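Local coordinates for lipoprotein NlpE (Escherichia coli, PDB 2Z4I) that takes part in copper homeostasis as an outer-membrane lipoprotein, activates the Cpx envelope-stress pathway and is required for efficient adhesion of stationary-phase cells to hydrophobic surfaces, at residues P126-G131 with S177-F182. The protein carries 1 engineered substitution. Residues are numbered along the deposited sequence; the frame is centred on the assembly and turned at random.
Sequences PMTLRG and SVEGHF
Four backbone hydrogen bonds tie 126-131 to 177-182 as antiparallel neighbours in the curled sheet of the C-terminal OB-fold domain. Leu129 and Val178 bond reciprocally: Leu129 N reaches Val178 O at 2.8 Å, nearly along the C=O axis, and Val178 N returns to Leu129 O at 3.1 Å. Met127 and Gly180 form the second hydrogen-bonded pair: Gly180 N meets Met127 O at 2.9 Å almost along the carbonyl axis, whereas Met127 N sits above the Gly180 carbonyl plane. The axes of 127-131 and 177-182 run at 125° to each other, so the paired strands are strongly twisted, as in an OB barrel.

On the face bearing Thr128, Arg130, Ser177 and Glu179, the Arg130 chain bends at chi2 and chi3 so that NH1 donates to Ser177 OG at 3.0 Å, a bent bond (132° at the hydrogen) with OG, anti to its backbone N, 29° out of the guanidinium plane. Thr128 CG2 lies over one face of that guanidinium, towards its rim. Glu179 CG passes Thr128 OG1, and the chain, extended beyond CG, runs alongside Pro126, with OE1 3.7 Å from Pro126 CB. All of 126-131 lies in region 124-136, suggested to contain a copper-binding motif.

The other face carries Met127, Leu129 and Val178. Leu129 is buried against Leu197 of strand 194-199, while the Phe182 ring, packed edge-to-face with Phe151, brings CZ to 4.5 Å from Leu129 CD2.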
ATOM      1  N   PRO A 126      11.572   3.537 -10.642  1.00 28.97           N
ATOM      2  CA  PRO A 126      13.016   3.331 -10.729  1.00 29.10           C
ATOM      3  C   PRO A 126      13.616   3.101  -9.344  1.00 30.95           C
ATOM      4  O   PRO A 126      13.131   3.629  -8.342  1.00 32.56           O
ATOM      5  CB  PRO A 126      13.508   4.625 -11.359  1.00 26.87           C
ATOM      6  CG  PRO A 126      12.594   5.627 -10.785  1.00 27.82           C
ATOM      7  CD  PRO A 126      11.223   4.948 -10.867  1.00 28.98           C
HETATM    8  N   MSE A 127      14.653   2.283  -9.283  1.00 31.50           N
HETATM    9  CA  MSE A 127      15.332   2.021  -8.029  1.00 32.74           C
HETATM   10  C   MSE A 127      16.786   2.181  -8.383  1.00 33.26           C
HETATM   11  O   MSE A 127      17.118   2.251  -9.565  1.00 35.71           O
HETATM   12  CB  MSE A 127      15.045   0.607  -7.546  1.00 33.54           C
HETATM   13  CG  MSE A 127      15.265  -0.441  -8.570  1.00 36.84           C
HETATM   14 SE   MSE A 127      14.491  -2.066  -7.947  1.00 42.02          SE
HETATM   15  CE  MSE A 127      12.675  -1.581  -7.964  1.00 43.16           C
ATOM     16  N   THR A 128      17.666   2.258  -7.395  1.00 32.67           N
ATOM     17  CA  THR A 128      19.075   2.422  -7.725  1.00 32.10           C
ATOM     18  C   THR A 128      19.819   1.117  -7.709  1.00 32.47           C
ATOM     19  O   THR A 128      19.590   0.275  -6.842  1.00 33.03           O
ATOM     20  CB  THR A 128      19.766   3.390  -6.780  1.00 30.53           C
ATOM     21  OG1 THR A 128      19.139   4.674  -6.888  1.00 30.59           O
ATOM     22  CG2 THR A 128      21.229   3.510  -7.136  1.00 27.74           C
ATOM     23  N   LEU A 129      20.712   0.943  -8.677  1.00 33.68           N
ATOM     24  CA  LEU A 129      21.476  -0.287  -8.751  1.00 35.52           C
ATOM     25  C   LEU A 129      22.968  -0.050  -8.911  1.00 38.63           C
ATOM     26  O   LEU A 129      23.404   0.893  -9.570  1.00 40.78           O
ATOM     27  CB  LEU A 129      20.967  -1.169  -9.894  1.00 33.48           C
ATOM     28  CG  LEU A 129      19.499  -1.590  -9.842  1.00 30.38           C
ATOM     29  CD1 LEU A 129      18.683  -0.552 -10.528  1.00 30.62           C
ATOM     30  CD2 LEU A 129      19.298  -2.918 -10.532  1.00 30.69           C
ATOM     31  N   ARG A 130      23.746  -0.922  -8.291  1.00 41.10           N
ATOM     32  CA  ARG A 130      25.188  -0.845  -8.346  1.00 43.35           C
ATOM     33  C   ARG A 130      25.615  -2.158  -8.978  1.00 43.77           C
ATOM     34  O   ARG A 130      25.296  -3.223  -8.454  1.00 45.11           O
ATOM     35  CB  ARG A 130      25.748  -0.751  -6.927  1.00 46.89           C
ATOM     36  CG  ARG A 130      26.687   0.411  -6.688  1.00 52.92           C
ATOM     37  CD  ARG A 130      25.965   1.757  -6.710  1.00 56.47           C
ATOM     38  NE  ARG A 130      25.219   1.997  -5.477  1.00 60.17           N
ATOM     39  CZ  ARG A 130      24.766   3.188  -5.084  1.00 61.67           C
ATOM     40  NH1 ARG A 130      24.978   4.272  -5.833  1.00 60.34           N
ATOM     41  NH2 ARG A 130      24.113   3.295  -3.929  1.00 61.11           N
ATOM     42  N   GLY A 131      26.311  -2.109 -10.106  1.00 42.84           N
ATOM     43  CA  GLY A 131      26.729  -3.359 -10.708  1.00 42.42           C
ATOM     44  C   GLY A 131      27.872  -3.196 -11.679  1.00 43.62           C
ATOM     45  O   GLY A 131      28.278  -2.067 -11.978  1.00 44.09           O
ATOM     46  N   SER A 177      26.559   2.878 -11.603  1.00 38.13           N
ATOM     47  CA  SER A 177      25.491   3.178 -10.657  1.00 37.01           C
ATOM     48  C   SER A 177      24.379   3.835 -11.464  1.00 37.05           C
ATOM     49  O   SER A 177      24.523   4.967 -11.921  1.00 36.89           O
ATOM     50  CB  SER A 177      25.974   4.152  -9.590  1.00 38.76           C
ATOM     51  OG  SER A 177      24.889   4.591  -8.794  1.00 39.62           O
ATOM     52  N   VAL A 178      23.265   3.143 -11.650  1.00 35.89           N
ATOM     53  CA  VAL A 178      22.195   3.724 -12.439  1.00 34.82           C
ATOM     54  C   VAL A 178      20.846   3.437 -11.826  1.00 36.61           C
ATOM     55  O   VAL A 178      20.704   2.490 -11.047  1.00 38.86           O
ATOM     56  CB  VAL A 178      22.208   3.149 -13.876  1.00 32.11           C
ATOM     57  CG1 VAL A 178      21.881   1.673 -13.835  1.00 29.99           C
ATOM     58  CG2 VAL A 178      21.218   3.890 -14.754  1.00 30.45           C
ATOM     59  N   GLU A 179      19.862   4.265 -12.167  1.00 36.19           N
ATOM     60  CA  GLU A 179      18.504   4.058 -11.699  1.00 36.47           C
ATOM     61  C   GLU A 179      17.842   3.245 -12.791  1.00 35.95           C
ATOM     62  O   GLU A 179      18.131   3.445 -13.964  1.00 35.57           O
ATOM     63  CB  GLU A 179      17.769   5.382 -11.534  1.00 37.03           C
ATOM     64  CG  GLU A 179      18.002   6.031 -10.189  1.00 39.72           C
ATOM     65  CD  GLU A 179      17.178   7.289 -10.009  1.00 42.68           C
ATOM     66  OE1 GLU A 179      15.943   7.239 -10.224  1.00 42.23           O
ATOM     67  OE2 GLU A 179      17.767   8.328  -9.643  1.00 43.88           O
ATOM     68  N   GLY A 180      16.976   2.318 -12.416  1.00 35.06           N
ATOM     69  CA  GLY A 180      16.317   1.516 -13.423  1.00 35.60           C
ATOM     70  C   GLY A 180      15.269   0.591 -12.854  1.00 35.69           C
ATOM     71  O   GLY A 180      15.159   0.443 -11.641  1.00 36.10           O
ATOM     72  N   HIS A 181      14.486  -0.022 -13.731  1.00 35.49           N
ATOM     73  CA  HIS A 181      13.445  -0.953 -13.310  1.00 36.06           C
ATOM     74  C   HIS A 181      13.473  -2.152 -14.241  1.00 36.25           C
ATOM     75  O   HIS A 181      14.049  -2.087 -15.325  1.00 36.88           O
ATOM     76  CB  HIS A 181      12.070  -0.285 -13.378  1.00 37.85           C
ATOM     77  CG  HIS A 181      11.759   0.314 -14.713  1.00 38.76           C
ATOM     78  ND1 HIS A 181      12.306   1.504 -15.140  1.00 39.22           N
ATOM     79  CD2 HIS A 181      10.983  -0.130 -15.730  1.00 37.63           C
ATOM     80  CE1 HIS A 181      11.882   1.768 -16.363  1.00 37.36           C
ATOM     81  NE2 HIS A 181      11.077   0.793 -16.744  1.00 37.20           N
ATOM     82  N   PHE A 182      12.868  -3.254 -13.823  1.00 36.74           N
ATOM     83  CA  PHE A 182      12.851  -4.430 -14.673  1.00 37.09           C
ATOM     84  C   PHE A 182      11.637  -4.434 -15.571  1.00 38.13           C
ATOM     85  O   PHE A 182      10.547  -4.041 -15.158  1.00 39.73           O
ATOM     86  CB  PHE A 182      12.859  -5.701 -13.840  1.00 36.57           C
ATOM     87  CG  PHE A 182      14.125  -5.905 -13.089  1.00 37.73           C
ATOM     88  CD1 PHE A 182      14.276  -5.391 -11.809  1.00 37.61           C
ATOM     89  CD2 PHE A 182      15.189  -6.576 -13.678  1.00 38.01           C
ATOM     90  CE1 PHE A 182      15.467  -5.539 -11.129  1.00 39.91           C
ATOM     91  CE2 PHE A 182      16.386  -6.729 -13.006  1.00 39.56           C
ATOM     92  CZ  PHE A 182      16.530  -6.209 -11.728  1.00 38.90           C
TER